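Transcription regulator AcaB (Escherichia coli, PDB 6N8B) probably regulates transcription, with a crucial role in the conjugation of IncC plasmids. Local coordinates at residues Arg40-Arg44 with Ser196-Glu202; Ser51-Ile55 with Ile172-Arg177; Val71-His75 with Arg168-Ile172; Lys78-Leu83 with Trp158-Leu162. One frame throughout, in Å; residues are numbered along the deposited sequence.

Interaction 1 (Arg40-Arg44 with Ser196-Glu202)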
loop_
_atom_site.group_PDB
_atom_site.type_symbol
_atom_site.label_atom_id
_atom_site.label_comp_id
_atom_site.label_asym_id
_atom_site.label_seq_id
_atom_site.Cartn_x
_atom_site.Cartn_y
_atom_site.Cartn_z
ATOM N N ARG A 40 4.859 2.873 8.547
ATOM C CA ARG A 40 6.156 2.854 7.882
ATOM C C ARG A 40 6.073 3.033 6.372
ATOM O O ARG A 40 7.107 3.289 5.745
ATOM C CB ARG A 40 6.924 1.555 8.189
ATOM C CG ARG A 40 6.133 0.270 8.064
ATOM C CD ARG A 40 6.793 -0.859 8.849
ATOM N NE ARG A 40 7.893 -1.487 8.115
ATOM C CZ ARG A 40 7.886 -2.747 7.684
ATOM N NH1 ARG A 40 6.843 -3.532 7.926
ATOM N NH2 ARG A 40 8.931 -3.230 7.024
ATOM N N SER A 41 4.890 2.925 5.768
ATOM C CA SER A 41 4.812 2.967 4.314
ATOM C C SER A 41 3.964 4.096 3.742
ATOM O O SER A 41 4.268 4.560 2.644
ATOM C CB SER A 41 4.276 1.637 3.761
ATOM O OG SER A 41 2.865 1.582 3.848
ATOM N N PHE A 42 2.922 4.554 4.437
ATOM C CA PHE A 42 1.915 5.389 3.785
ATOM C C PHE A 42 2.495 6.715 3.303
ATOM O O PHE A 42 2.420 7.041 2.113
ATOM C CB PHE A 42 0.734 5.643 4.719
ATOM C CG PHE A 42 -0.374 6.431 4.081
ATOM C CD1 PHE A 42 -1.292 5.809 3.249
ATOM C CD2 PHE A 42 -0.490 7.791 4.299
ATOM C CE1 PHE A 42 -2.308 6.530 2.653
ATOM C CE2 PHE A 42 -1.505 8.518 3.703
ATOM C CZ PHE A 42 -2.414 7.886 2.879
ATOM N N GLU A 43 3.047 7.509 4.222
ATOM C CA GLU A 43 3.492 8.847 3.844
ATOM C C GLU A 43 4.594 8.793 2.798
ATOM O O GLU A 43 4.673 9.674 1.935
ATOM C CB GLU A 43 3.948 9.617 5.078
ATOM C CG GLU A 43 2.794 10.016 5.977
ATOM C CD GLU A 43 3.148 11.144 6.916
ATOM O OE1 GLU A 43 4.352 11.320 7.210
ATOM O OE2 GLU A 43 2.221 11.853 7.362
ATOM N N ARG A 44 5.443 7.767 2.846
ATOM C CA ARG A 44 6.424 7.575 1.785
ATOM C C ARG A 44 5.741 7.251 0.461
ATOM O O ARG A 44 6.096 7.808 -0.584
ATOM C CB ARG A 44 7.405 6.471 2.170
ATOM C CG ARG A 44 8.494 6.241 1.143
ATOM C CD ARG A 44 9.328 7.486 0.920
ATOM N NE ARG A 44 10.206 7.351 -0.238
ATOM C CZ ARG A 44 9.877 7.726 -1.470
ATOM N NH1 ARG A 44 8.686 8.260 -1.705
ATOM N NH2 ARG A 44 10.736 7.567 -2.467
ATOM N N SER A 196 12.320 11.721 -1.808
ATOM C CA SER A 196 12.438 11.574 -0.366
ATOM C C SER A 196 13.107 10.258 -0.006
ATOM O O SER A 196 13.005 9.263 -0.729
ATOM C CB SER A 196 11.080 11.652 0.317
ATOM O OG SER A 196 10.300 12.698 -0.238
ATOM N N ALA A 197 13.793 10.269 1.133
ATOM C CA ALA A 197 14.436 9.068 1.635
ATOM C C ALA A 197 13.390 8.032 2.028
ATOM O O ALA A 197 12.258 8.360 2.397
ATOM C CB ALA A 197 15.327 9.399 2.829
ATOM N N THR A 198 13.773 6.767 1.922
ATOM C CA THR A 198 12.918 5.650 2.305
ATOM C C THR A 198 13.446 5.123 3.633
ATOM O O THR A 198 14.437 4.389 3.673
ATOM C CB THR A 198 12.910 4.577 1.220
ATOM O OG1 THR A 198 12.376 5.129 0.008
ATOM C CG2 THR A 198 12.067 3.391 1.649
ATOM N N GLY A 199 12.787 5.514 4.725
ATOM C CA GLY A 199 13.272 5.185 6.052
ATOM C C GLY A 199 13.134 3.728 6.433
ATOM O O GLY A 199 13.753 3.305 7.416
ATOM N N ASP A 200 12.359 2.954 5.682
ATOM C CA ASP A 200 12.140 1.544 5.973
ATOM C C ASP A 200 13.059 0.724 5.076
ATOM O O ASP A 200 13.020 0.870 3.849
ATOM C CB ASP A 200 10.680 1.156 5.746
ATOM C CG ASP A 200 10.350 -0.201 6.319
ATOM O OD1 ASP A 200 10.237 -0.312 7.558
ATOM O OD2 ASP A 200 10.232 -1.164 5.536
ATOM N N LYS A 201 13.887 -0.131 5.686
ATOM C CA LYS A 201 14.882 -0.855 4.900
ATOM C C LYS A 201 14.232 -1.908 4.013
ATOM O O LYS A 201 14.708 -2.161 2.903
ATOM C CB LYS A 201 15.940 -1.490 5.805
ATOM C CG LYS A 201 17.157 -1.973 5.027
ATOM C CD LYS A 201 17.903 -3.105 5.701
ATOM C CE LYS A 201 18.945 -3.679 4.751
ATOM N NZ LYS A 201 18.549 -5.027 4.244
ATOM N N GLU A 202 13.160 -2.547 4.487
ATOM C CA GLU A 202 12.456 -3.503 3.636
ATOM C C GLU A 202 11.925 -2.814 2.388
ATOM O O GLU A 202 12.038 -3.340 1.274
ATOM C CB GLU A 202 11.287 -4.148 4.386
ATOM C CG GLU A 202 11.622 -5.269 5.353
ATOM C CD GLU A 202 10.395 -6.108 5.680
ATOM O OE1 GLU A 202 9.883 -6.787 4.761
ATOM O OE2 GLU A 202 9.896 -6.031 6.823
#
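R40 and R44, one helical turn apart on helix 32-59, reach out to the segment 196-202, and R40 joins D200 and E202 in a salt-bridge network at the N-terminus of helix 201-211. D200 is the N-cap of that helix. With CG set between the backbone N and the carbonyl carbon (chi1 47°), the R40 chain crosses the D200 side chain obliquely. Its CB lies 3.9 Å from D200 OD1, CG barely reaches this oxygen, and CD is 3.7 Å from it. The bend at chi3 turns NE onto the carboxylate, giving a nearly straight hydrogen bond to D200 OD1 (2.7 Å, N-H...O 168°); the oxygen lies in the guanidinium plane but is met from above its own carboxylate. At the tip, NH2 binds D200 OD2 at 2.9 Å, on the syn side, and makes a weak hydrogen bond to E202 OE2 at 3.0 Å. The grip is thus side-on, NE and NH2 each taking one oxygen of D200. D200 OD2 also accepts the backbone N of I203, so the arginine probably steadies the carboxylate that caps the helix. R44 works differently: its strongest polar partner is E173 on helix 148-182, reached through NH2, while CD rests 3.4 Å from the carbonyl oxygen A197 O. The side chains of R44 and T198 cross at about a right angle, and R44 NE donates to T198 OG1 at 3.1 Å.

Interaction 2 (Ser51-Ile55 with Ile172-Arg177)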
loop_
_atom_site.group_PDB
_atom_site.type_symbol
_atom_site.label_atom_id
_atom_site.label_comp_id
_atom_site.label_asym_id
_atom_site.label_seq_id
_atom_site.Cartn_x
_atom_site.Cartn_y
_atom_site.Cartn_z
ATOM N N SER A 51 5.128 12.205 -6.581
ATOM C CA SER A 51 6.287 12.460 -7.425
ATOM C C SER A 51 6.121 11.814 -8.791
ATOM O O SER A 51 6.461 12.414 -9.815
ATOM C CB SER A 51 7.551 11.946 -6.738
ATOM O OG SER A 51 7.676 12.496 -5.438
ATOM N N ILE A 52 5.577 10.596 -8.826
ATOM C CA ILE A 52 5.347 9.916 -10.096
ATOM C C ILE A 52 4.435 10.747 -10.984
ATOM O O ILE A 52 4.729 10.975 -12.162
ATOM C CB ILE A 52 4.763 8.512 -9.852
ATOM C CG1 ILE A 52 5.804 7.609 -9.204
ATOM C CG2 ILE A 52 4.273 7.904 -11.156
ATOM C CD1 ILE A 52 5.231 6.341 -8.626
ATOM N N ASP A 53 3.329 11.243 -10.420
ATOM C CA ASP A 53 2.371 12.015 -11.205
ATOM C C ASP A 53 3.004 13.250 -11.836
ATOM O O ASP A 53 2.615 13.642 -12.940
ATOM C CB ASP A 53 1.176 12.404 -10.335
ATOM C CG ASP A 53 0.179 11.267 -10.171
ATOM O OD1 ASP A 53 -0.111 10.578 -11.174
ATOM O OD2 ASP A 53 -0.311 11.056 -9.039
ATOM N N VAL A 54 3.978 13.870 -11.171
ATOM C CA VAL A 54 4.569 15.089 -11.715
ATOM C C VAL A 54 5.800 14.776 -12.565
ATOM O O VAL A 54 6.064 15.474 -13.551
ATOM C CB VAL A 54 4.888 16.111 -10.607
ATOM C CG1 VAL A 54 3.786 16.120 -9.559
ATOM C CG2 VAL A 54 6.232 15.852 -9.979
ATOM N N ILE A 55 6.564 13.738 -12.207
ATOM C CA ILE A 55 7.689 13.320 -13.037
ATOM C C ILE A 55 7.186 12.893 -14.410
ATOM O O ILE A 55 7.896 13.033 -15.412
ATOM C CB ILE A 55 8.493 12.208 -12.331
ATOM C CG1 ILE A 55 9.213 12.782 -11.108
ATOM C CG2 ILE A 55 9.507 11.574 -13.271
ATOM C CD1 ILE A 55 9.834 11.736 -10.213
ATOM N N ILE A 172 9.159 1.935 -8.913
ATOM C CA ILE A 172 8.629 2.529 -10.137
ATOM C C ILE A 172 8.940 4.019 -10.177
ATOM O O ILE A 172 9.275 4.571 -11.234
ATOM C CB ILE A 172 7.117 2.260 -10.250
ATOM C CG1 ILE A 172 6.863 0.781 -10.553
ATOM C CG2 ILE A 172 6.494 3.146 -11.314
ATOM C CD1 ILE A 172 5.401 0.385 -10.526
ATOM N N GLU A 173 8.864 4.689 -9.024
ATOM C CA GLU A 173 9.156 6.117 -9.001
ATOM C C GLU A 173 10.629 6.371 -9.283
ATOM O O GLU A 173 10.973 7.323 -9.990
ATOM C CB GLU A 173 8.756 6.722 -7.653
ATOM C CG GLU A 173 9.313 8.124 -7.401
ATOM C CD GLU A 173 9.555 8.408 -5.930
ATOM O OE1 GLU A 173 9.303 7.510 -5.099
ATOM O OE2 GLU A 173 10.006 9.526 -5.604
ATOM N N LYS A 174 11.512 5.501 -8.788
ATOM C CA LYS A 174 12.930 5.678 -9.069
ATOM C C LYS A 174 13.284 5.334 -10.507
ATOM O O LYS A 174 14.235 5.907 -11.046
ATOM C CB LYS A 174 13.776 4.835 -8.110
ATOM C CG LYS A 174 13.370 4.952 -6.647
ATOM C CD LYS A 174 13.988 3.852 -5.789
ATOM C CE LYS A 174 15.395 4.203 -5.344
ATOM N NZ LYS A 174 15.401 5.330 -4.372
ATOM N N ARG A 175 12.531 4.445 -11.160
ATOM C CA ARG A 175 12.783 4.223 -12.579
ATOM C C ARG A 175 12.312 5.401 -13.421
ATOM O O ARG A 175 12.927 5.712 -14.447
ATOM C CB ARG A 175 12.143 2.917 -13.050
ATOM C CG ARG A 175 12.605 1.731 -12.234
ATOM C CD ARG A 175 12.868 0.503 -13.079
ATOM N NE ARG A 175 11.803 0.141 -14.004
ATOM C CZ ARG A 175 11.837 -0.962 -14.744
ATOM N NH1 ARG A 175 12.873 -1.786 -14.648
ATOM N NH2 ARG A 175 10.846 -1.244 -15.578
ATOM N N ALA A 176 11.228 6.064 -13.013
ATOM C CA ALA A 176 10.797 7.268 -13.715
ATOM C C ALA A 176 11.838 8.377 -13.597
ATOM O O ALA A 176 12.035 9.156 -14.538
ATOM C CB ALA A 176 9.444 7.735 -13.182
ATOM N N ARG A 177 12.520 8.464 -12.449
ATOM C CA ARG A 177 13.511 9.522 -12.265
ATOM C C ARG A 177 14.733 9.298 -13.143
ATOM O O ARG A 177 15.245 10.243 -13.754
ATOM C CB ARG A 177 13.929 9.603 -10.798
ATOM C CG ARG A 177 12.784 9.728 -9.827
ATOM C CD ARG A 177 13.276 10.061 -8.436
ATOM N NE ARG A 177 13.043 11.462 -8.105
ATOM C CZ ARG A 177 12.005 11.896 -7.399
ATOM N NH1 ARG A 177 11.102 11.038 -6.947
ATOM N NH2 ARG A 177 11.874 13.186 -7.144
#
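I52 and I55 of helix 32-59 pack against E173, A176 and R177 of helix 148-182, a near-parallel helix pair within the bundle. The two short segments run in the same direction, 25° apart, with their axes 9.6 Å from each other at closest. Packing is close around I52 and E173, whose CA atoms stand 5.5 Å apart. There I52 CG1 lies 3.5 Å from E173 CB, and I52 CD1 follows along the same methylene, so a buried isoleucine is laid across the aliphatic base of a glutamate. E173 has CG anti to its backbone N (chi1 166°) and an extended chain, which takes the carboxylate past S51 toward R44 and S48, the partners of E173 OE1. S51 offers CB to this carboxylate, while its hydroxyl OG is taken up by the carbonyl of N47 on its own helix. The loose side is at I172, toward helix 62-96: I52 CD1 and I172 CG2 approach only to 4.4 Å, and I172 is partly exposed. At the other end the packing is close again, with the buried I55 placing CG2 3.8 Å from A176 CB. The R177 chain, itself partly exposed, bends at chi3 and lays its guanidinium across the isoleucine at about a right angle: I55 CD1 sits over the centre of that flat group, 3.6 Å from R177 CZ.

Interaction 3 (Val71-His75 with Arg168-Ile172)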
loop_
_atom_site.group_PDB
_atom_site.type_symbol
_atom_site.label_atom_id
_atom_site.label_comp_id
_atom_site.label_asym_id
_atom_site.label_seq_id
_atom_site.Cartn_x
_atom_site.Cartn_y
_atom_site.Cartn_z
ATOM N N VAL A 71 0.758 -0.070 -15.116
ATOM C CA VAL A 71 1.534 -1.004 -14.308
ATOM C C VAL A 71 1.511 -0.593 -12.836
ATOM O O VAL A 71 1.554 -1.452 -11.947
ATOM C CB VAL A 71 2.965 -1.111 -14.865
ATOM C CG1 VAL A 71 3.943 -1.541 -13.791
ATOM C CG2 VAL A 71 2.991 -2.093 -16.027
ATOM N N ILE A 72 1.397 0.707 -12.548
ATOM C CA ILE A 72 1.126 1.138 -11.177
ATOM C C ILE A 72 -0.207 0.572 -10.709
ATOM O O ILE A 72 -0.289 -0.117 -9.686
ATOM C CB ILE A 72 1.135 2.675 -11.069
ATOM C CG1 ILE A 72 2.559 3.235 -11.096
ATOM C CG2 ILE A 72 0.409 3.119 -9.805
ATOM C CD1 ILE A 72 3.249 3.197 -9.747
ATOM N N LEU A 73 -1.265 0.822 -11.473
ATOM C CA LEU A 73 -2.590 0.426 -11.027
ATOM C C LEU A 73 -2.842 -1.062 -11.186
ATOM O O LEU A 73 -3.791 -1.568 -10.585
ATOM C CB LEU A 73 -3.672 1.237 -11.754
ATOM C CG LEU A 73 -3.828 2.728 -11.379
ATOM C CD1 LEU A 73 -2.677 3.646 -11.801
ATOM C CD2 LEU A 73 -5.154 3.274 -11.902
ATOM N N GLU A 74 -2.004 -1.783 -11.931
ATOM C CA GLU A 74 -2.089 -3.240 -11.912
ATOM C C GLU A 74 -1.584 -3.806 -10.594
ATOM O O GLU A 74 -2.212 -4.695 -10.006
ATOM C CB GLU A 74 -1.308 -3.841 -13.079
ATOM C CG GLU A 74 -2.130 -4.034 -14.344
ATOM C CD GLU A 74 -1.264 -4.267 -15.572
ATOM O OE1 GLU A 74 -0.065 -4.574 -15.398
ATOM O OE2 GLU A 74 -1.773 -4.123 -16.709
ATOM N N HIS A 75 -0.419 -3.345 -10.141
ATOM C CA HIS A 75 0.115 -3.845 -8.881
ATOM C C HIS A 75 -0.838 -3.541 -7.737
ATOM O O HIS A 75 -1.079 -4.391 -6.869
ATOM C CB HIS A 75 1.510 -3.279 -8.656
ATOM C CG HIS A 75 2.504 -3.899 -9.577
ATOM N ND1 HIS A 75 2.647 -5.265 -9.676
ATOM C CD2 HIS A 75 3.347 -3.356 -10.487
ATOM C CE1 HIS A 75 3.553 -5.540 -10.597
ATOM N NE2 HIS A 75 4.004 -4.401 -11.092
ATOM N N ARG A 168 7.601 -1.268 -4.368
ATOM C CA ARG A 168 7.628 -1.327 -5.818
ATOM C C ARG A 168 7.101 -0.047 -6.443
ATOM O O ARG A 168 7.639 0.418 -7.455
ATOM C CB ARG A 168 6.868 -2.557 -6.265
ATOM C CG ARG A 168 7.771 -3.735 -6.039
ATOM C CD ARG A 168 7.384 -4.853 -6.898
ATOM N NE ARG A 168 7.796 -4.497 -8.257
ATOM C CZ ARG A 168 7.133 -4.792 -9.360
ATOM N NH1 ARG A 168 6.037 -5.482 -9.247
ATOM N NH2 ARG A 168 7.575 -4.392 -10.552
ATOM N N ILE A 169 6.069 0.541 -5.837
ATOM C CA ILE A 169 5.662 1.898 -6.189
ATOM C C ILE A 169 6.871 2.822 -6.173
ATOM O O ILE A 169 7.167 3.514 -7.156
ATOM C CB ILE A 169 4.566 2.382 -5.226
ATOM C CG1 ILE A 169 3.253 1.650 -5.516
ATOM C CG2 ILE A 169 4.399 3.891 -5.318
ATOM C CD1 ILE A 169 2.168 1.922 -4.505
ATOM N N ILE A 170 7.597 2.834 -5.052
ATOM C CA ILE A 170 8.786 3.675 -4.946
ATOM C C ILE A 170 9.821 3.267 -5.985
ATOM O O ILE A 170 10.434 4.120 -6.635
ATOM C CB ILE A 170 9.349 3.613 -3.515
ATOM C CG1 ILE A 170 8.433 4.394 -2.569
ATOM C CG2 ILE A 170 10.770 4.157 -3.466
ATOM C CD1 ILE A 170 8.130 3.674 -1.284
ATOM N N GLY A 171 9.996 1.960 -6.194
ATOM C CA GLY A 171 10.886 1.508 -7.252
ATOM C C GLY A 171 10.461 2.010 -8.620
ATOM O O GLY A 171 11.290 2.474 -9.408
ATOM N N ILE A 172 9.159 1.935 -8.913
ATOM C CA ILE A 172 8.629 2.529 -10.137
ATOM C C ILE A 172 8.940 4.019 -10.177
ATOM O O ILE A 172 9.275 4.571 -11.234
ATOM C CB ILE A 172 7.117 2.260 -10.250
ATOM C CG1 ILE A 172 6.863 0.781 -10.553
ATOM C CG2 ILE A 172 6.494 3.146 -11.314
ATOM C CD1 ILE A 172 5.401 0.385 -10.526
#
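R168 O accepts the backbone N of I172 at 2.6 Å, closing a helical turn that sets R168 against H75 and I172 against I72 of helix 62-96. The facing segments 71-75 and 168-172 are almost exactly antiparallel (175°), their axes 10.7 Å apart. I172 fills the apolar half of the interface. Both its branches meet the end of I72: I72 CD1 is 3.6 Å from I172 CG2 and equally near I172 CD1. The latter methyl also touches V71 CG1 at 4.1 Å and the H75 ring at CD2. In I72, chi2 of -83° folds CD1 over toward these methyls instead of extending the chain. One turn away, R168 bends at chi3 and brings NH1 over a face of the H75 ring, edge first, with the guanidinium and imidazole planes 73° apart; the pair is modelled too close for its exact spacing to be trusted. R168 NE has a weak hydrogen bond to T210. The 168-172 turn is wedged between three helices: R168 and I172 face helix 62-96, I169 leans on V45 and S48 of helix 32-59, and I170 packs on I203 and A207 of helix 201-211.

Interaction 4 (Lys78-Leu83 with Trp158-Leu162)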
loop_
_atom_site.group_PDB
_atom_site.type_symbol
_atom_site.label_atom_id
_atom_site.label_comp_id
_atom_site.label_asym_id
_atom_site.label_seq_id
_atom_site.Cartn_x
_atom_site.Cartn_y
_atom_site.Cartn_z
ATOM N N LYS A 78 -3.646 -6.076 -8.203
ATOM C CA LYS A 78 -3.373 -7.466 -7.849
ATOM C C LYS A 78 -3.389 -7.672 -6.341
ATOM O O LYS A 78 -3.942 -8.666 -5.855
ATOM C CB LYS A 78 -2.042 -7.920 -8.444
ATOM C CG LYS A 78 -1.617 -9.294 -7.975
ATOM C CD LYS A 78 -2.437 -10.372 -8.657
ATOM C CE LYS A 78 -2.043 -11.742 -8.152
ATOM N NZ LYS A 78 -3.137 -12.713 -8.367
ATOM N N VAL A 79 -2.816 -6.735 -5.583
ATOM C CA VAL A 79 -2.919 -6.808 -4.127
ATOM C C VAL A 79 -4.373 -6.689 -3.693
ATOM O O VAL A 79 -4.839 -7.431 -2.820
ATOM C CB VAL A 79 -2.039 -5.729 -3.470
ATOM C CG1 VAL A 79 -2.209 -5.758 -1.959
ATOM C CG2 VAL A 79 -0.587 -5.938 -3.846
ATOM N N SER A 80 -5.116 -5.764 -4.306
ATOM C CA SER A 80 -6.530 -5.609 -3.977
ATOM C C SER A 80 -7.306 -6.877 -4.299
ATOM O O SER A 80 -8.211 -7.271 -3.554
ATOM C CB SER A 80 -7.115 -4.414 -4.725
ATOM O OG SER A 80 -8.488 -4.256 -4.413
ATOM N N GLU A 81 -6.968 -7.522 -5.413
ATOM C CA GLU A 81 -7.656 -8.738 -5.816
ATOM C C GLU A 81 -7.385 -9.880 -4.841
ATOM O O GLU A 81 -8.293 -10.656 -4.521
ATOM C CB GLU A 81 -7.212 -9.110 -7.229
ATOM C CG GLU A 81 -7.758 -8.180 -8.299
ATOM C CD GLU A 81 -7.026 -8.314 -9.624
ATOM O OE1 GLU A 81 -7.107 -7.373 -10.442
ATOM O OE2 GLU A 81 -6.391 -9.366 -9.859
ATOM N N ASP A 82 -6.148 -9.989 -4.343
ATOM C CA ASP A 82 -5.801 -11.112 -3.475
ATOM C C ASP A 82 -6.277 -10.932 -2.041
ATOM O O ASP A 82 -6.516 -11.929 -1.352
ATOM C CB ASP A 82 -4.290 -11.349 -3.472
ATOM C CG ASP A 82 -3.748 -11.688 -4.840
ATOM O OD1 ASP A 82 -4.542 -12.097 -5.715
ATOM O OD2 ASP A 82 -2.521 -11.562 -5.035
ATOM N N LEU A 83 -6.442 -9.693 -1.570
ATOM C CA LEU A 83 -7.093 -9.509 -0.278
ATOM C C LEU A 83 -8.579 -9.818 -0.363
ATOM O O LEU A 83 -9.153 -10.379 0.577
ATOM C CB LEU A 83 -6.881 -8.085 0.242
ATOM C CG LEU A 83 -5.452 -7.617 0.494
ATOM C CD1 LEU A 83 -5.322 -6.136 0.232
ATOM C CD2 LEU A 83 -5.053 -7.932 1.914
ATOM N N TRP A 158 0.933 -11.050 4.829
ATOM C CA TRP A 158 0.088 -9.957 4.357
ATOM C C TRP A 158 0.693 -8.604 4.704
ATOM O O TRP A 158 0.590 -7.655 3.918
ATOM C CB TRP A 158 -1.323 -10.081 4.929
ATOM C CG TRP A 158 -2.127 -11.096 4.205
ATOM C CD1 TRP A 158 -2.601 -12.275 4.697
ATOM C CD2 TRP A 158 -2.510 -11.049 2.828
ATOM N NE1 TRP A 158 -3.279 -12.957 3.715
ATOM C CE2 TRP A 158 -3.234 -12.225 2.557
ATOM C CE3 TRP A 158 -2.316 -10.122 1.799
ATOM C CZ2 TRP A 158 -3.766 -12.498 1.303
ATOM C CZ3 TRP A 158 -2.844 -10.393 0.557
ATOM C CH2 TRP A 158 -3.562 -11.572 0.317
ATOM N N GLN A 159 1.314 -8.491 5.881
ATOM C CA GLN A 159 2.104 -7.301 6.176
ATOM C C GLN A 159 3.182 -7.108 5.125
ATOM O O GLN A 159 3.344 -6.018 4.569
ATOM C CB GLN A 159 2.743 -7.416 7.558
ATOM C CG GLN A 159 2.482 -6.252 8.473
ATOM C CD GLN A 159 3.036 -6.477 9.861
ATOM O OE1 GLN A 159 2.961 -7.580 10.403
ATOM N NE2 GLN A 159 3.617 -5.431 10.441
ATOM N N GLN A 160 3.907 -8.180 4.815
ATOM C CA GLN A 160 4.984 -8.093 3.845
ATOM C C GLN A 160 4.452 -7.798 2.451
ATOM O O GLN A 160 5.102 -7.076 1.691
ATOM C CB GLN A 160 5.788 -9.393 3.868
ATOM C CG GLN A 160 7.093 -9.372 3.102
ATOM C CD GLN A 160 7.613 -10.774 2.840
ATOM O OE1 GLN A 160 8.645 -11.177 3.378
ATOM N NE2 GLN A 160 6.877 -11.538 2.039
ATOM N N ARG A 161 3.253 -8.287 2.125
ATOM C CA ARG A 161 2.711 -8.121 0.778
ATOM C C ARG A 161 2.496 -6.652 0.433
ATOM O O ARG A 161 2.828 -6.210 -0.673
ATOM C CB ARG A 161 1.404 -8.899 0.646
ATOM C CG ARG A 161 0.777 -8.818 -0.724
ATOM C CD ARG A 161 1.187 -9.986 -1.602
ATOM N NE ARG A 161 0.914 -9.703 -3.008
ATOM C CZ ARG A 161 -0.246 -9.944 -3.611
ATOM N NH1 ARG A 161 -1.248 -10.484 -2.932
ATOM N NH2 ARG A 161 -0.403 -9.645 -4.894
ATOM N N LEU A 162 1.943 -5.876 1.364
ATOM C CA LEU A 162 1.791 -4.452 1.097
ATOM C C LEU A 162 3.117 -3.715 1.199
ATOM O O LEU A 162 3.304 -2.700 0.519
ATOM C CB LEU A 162 0.772 -3.824 2.044
ATOM C CG LEU A 162 -0.692 -4.105 1.707
ATOM C CD1 LEU A 162 -1.225 -5.292 2.494
ATOM C CD2 LEU A 162 -1.534 -2.859 1.935
#
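R161 CG points away from its own amide nitrogen (chi1 -179°) and the chain turns at chi2, which sends the guanidinium across to helix 62-96; in D82, CG lies opposite the carbonyl carbon (chi1 -61°), and the two side chains cross at about a right angle, their flat groups tilted 34° apart. Both arginine end nitrogens converge on one oxygen. R161 NH1 donates to D82 OD2 at 2.7 Å through a bent bond, using the anti lone pair, and R161 NH2 adds a weak bond to the same atom at 2.9 Å. The other oxygen, D82 OD1, gives its syn lone pair to K78 NZ (3.1 Å), one turn back on the same helix. The K78 chain also brings CG to the edge of the guanidinium, 3.3 Å from R161 NH2, while V79 CG2 lies over one face, offset toward the rim. Apolar groups flank this network between two antiparallel helices of the bundle. L83 CD2 rests 3.5 Å from W158 CE3, and the benzene end of the indole reaches the backbone oxygen D82 O with its CH2. V79 CG1 touches L162 CG, and W158 and L162 continue the packing onto helix 118-142 through L130, L133 and L126. A single carboxylate joins two cations whose nitrogens, K78 NZ and R161 NH2, lie 5.4 Å apart; it probably balances both charges, and they would be expected to favour its ionised form.

Overall arrangement
Helix 148-182 is the common partner of interactions 2, 3 and 4: interaction 2 sets it beside helix 32-59, and interactions 3 and 4 set it against helix 62-96. Interactions 3 and 4 follow one another along this antiparallel pair, their centres about 13 Å apart. The centres of interactions 2 and 3 are about 10 Å apart; the two share I172 and meet where I52 CD1 touches I72 CD1. Interaction 1 spans the longest separation in sequence and folds the C-terminal segment back onto helix 32-59; R44 ties it to E173 of interaction 2. Along the chain, each contact from 2 to 4 falls within the span of the preceding one. The shared helix 148-182 and the touching contacts join these helices into one bundle.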